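Local coordinates for Endonuclease/exonuclease/phosphatase domain-containing protein (Enterococcus faecalis, PDB 3L1W) that is of unknown function but belongs to the endonuclease/exonuclease/phosphatase family and may act as a 3'-5' RNA exonuclease, at residues K206-A209 with E210-E213. Sequence-based numbering, arbitrary orientation.
Sequences KPWA and ELEE
Pro207 and Glu210 close one turn of a short 3-10 helix, and Trp208 and Leu211 close the next, a compact example of how i to i+3 bonding satisfies backbone groups within a loop. Glu210 N donates to Pro207 O over 2.8 Å, and Leu211 N donates to Trp208 O over 3.1 Å, the straighter of the two at 158°. Both donors stand well above the plane of the carbonyl they meet, and neither lies on a lone pair. Ala209 O, one step further on, is served by a water that donates to it and also to Leu211 O, bridging the two carbonyls.

Two side-chain pairs repeat this spacing. The Glu210 carboxylate lies obliquely across the proline ring, OE2 3.5 Å from Pro207 CG; chi1 of -67° sets the direction and the extended chain carries the acid there. Trp208 CD1 meets Leu211 CD1 obliquely at 3.8 Å. Lys206 reaches further: its CG rests 3.7 Å from Leu211 CD2, while its NZ stays 4.6 Å from Glu210 OE1, too far for a salt bridge, though the opposite charges probably attract weakly.

Trp208 and Leu211 both touch Pro195, and Trp208 N hydrogen-bonds to Asp235 OD2 of the second subunit. The turn is at the surface, with Leu211 its buried member, in the loop joining strand 191-193 of one sheet to strand 215-220 of the other.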
loop_
_atom_site.group_PDB
_atom_site.type_symbol
_atom_site.label_atom_id
_atom_site.label_comp_id
_atom_site.label_asym_id
_atom_site.label_seq_id
_atom_site.Cartn_x
_atom_site.Cartn_y
_atom_site.Cartn_z
ATOM N N LYS A 206 0.230 -13.872 -13.412
ATOM C CA LYS A 206 1.131 -14.921 -12.944
ATOM C C LYS A 206 0.640 -15.464 -11.606
ATOM O O LYS A 206 0.467 -14.701 -10.664
ATOM C CB LYS A 206 2.536 -14.341 -12.775
ATOM C CG LYS A 206 3.511 -15.258 -12.063
ATOM C CD LYS A 206 4.115 -16.253 -13.026
ATOM C CE LYS A 206 4.871 -15.548 -14.139
ATOM N NZ LYS A 206 5.487 -16.524 -15.081
ATOM N N PRO A 207 0.394 -16.782 -11.524
ATOM C CA PRO A 207 0.003 -17.406 -10.251
ATOM C C PRO A 207 1.079 -17.213 -9.188
ATOM O O PRO A 207 2.272 -17.308 -9.487
ATOM C CB PRO A 207 -0.134 -18.888 -10.616
ATOM C CG PRO A 207 -0.457 -18.874 -12.086
ATOM C CD PRO A 207 0.362 -17.742 -12.639
ATOM N N TRP A 208 0.666 -16.932 -7.958
ATOM C CA TRP A 208 1.638 -16.635 -6.915
ATOM C C TRP A 208 2.629 -17.780 -6.678
ATOM O O TRP A 208 3.807 -17.537 -6.395
ATOM C CB TRP A 208 0.931 -16.197 -5.633
ATOM C CG TRP A 208 0.422 -14.780 -5.710
ATOM C CD1 TRP A 208 0.367 -13.985 -6.826
ATOM C CD2 TRP A 208 -0.101 -13.992 -4.632
ATOM N NE1 TRP A 208 -0.160 -12.752 -6.504
ATOM C CE2 TRP A 208 -0.447 -12.729 -5.166
ATOM C CE3 TRP A 208 -0.301 -14.225 -3.270
ATOM C CZ2 TRP A 208 -0.987 -11.707 -4.381
ATOM C CZ3 TRP A 208 -0.841 -13.206 -2.493
ATOM C CH2 TRP A 208 -1.175 -11.968 -3.052
ATOM N N ALA A 209 2.168 -19.021 -6.819
ATOM C CA ALA A 209 3.044 -20.168 -6.622
ATOM C C ALA A 209 4.164 -20.193 -7.666
ATOM O O ALA A 209 5.196 -20.837 -7.465
ATOM C CB ALA A 209 2.247 -21.455 -6.659
ATOM N N GLU A 210 3.962 -19.471 -8.765
ATOM C CA GLU A 210 4.935 -19.418 -9.861
ATOM C C GLU A 210 5.864 -18.203 -9.824
ATOM O O GLU A 210 6.750 -18.065 -10.668
ATOM C CB GLU A 210 4.208 -19.475 -11.205
ATOM C CG GLU A 210 3.530 -20.816 -11.462
ATOM C CD GLU A 210 2.660 -20.817 -12.705
ATOM O OE1 GLU A 210 2.978 -20.096 -13.669
ATOM O OE2 GLU A 210 1.651 -21.548 -12.717
ATOM N N LEU A 211 5.668 -17.318 -8.859
ATOM C CA LEU A 211 6.602 -16.204 -8.701
ATOM C C LEU A 211 7.973 -16.748 -8.314
ATOM O O LEU A 211 8.071 -17.761 -7.625
ATOM C CB LEU A 211 6.118 -15.256 -7.618
ATOM C CG LEU A 211 4.769 -14.616 -7.932
ATOM C CD1 LEU A 211 4.189 -13.973 -6.687
ATOM C CD2 LEU A 211 4.925 -13.589 -9.052
ATOM N N GLU A 212 9.035 -16.095 -8.777
ATOM C CA GLU A 212 10.369 -16.425 -8.295
ATOM C C GLU A 212 10.682 -15.605 -7.045
ATOM O O GLU A 212 10.369 -14.419 -6.977
ATOM C CB GLU A 212 11.412 -16.160 -9.387
ATOM C CG GLU A 212 11.170 -16.971 -10.656
ATOM C CD GLU A 212 12.247 -16.757 -11.702
ATOM O OE1 GLU A 212 13.376 -16.380 -11.329
ATOM O OE2 GLU A 212 11.960 -16.955 -12.900
ATOM N N GLU A 213 11.281 -16.251 -6.051
ATOM C CA GLU A 213 11.698 -15.570 -4.829
ATOM C C GLU A 213 13.169 -15.201 -4.949
ATOM O O GLU A 213 14.054 -15.959 -4.526
ATOM C CB GLU A 213 11.495 -16.469 -3.608
ATOM C CG GLU A 213 10.053 -16.853 -3.356
ATOM C CD GLU A 213 9.899 -17.929 -2.298
ATOM O OE1 GLU A 213 10.911 -18.332 -1.683
ATOM O OE2 GLU A 213 8.755 -18.383 -2.093
HETATM O O HOH W 1 8.236 -20.943 -8.189
#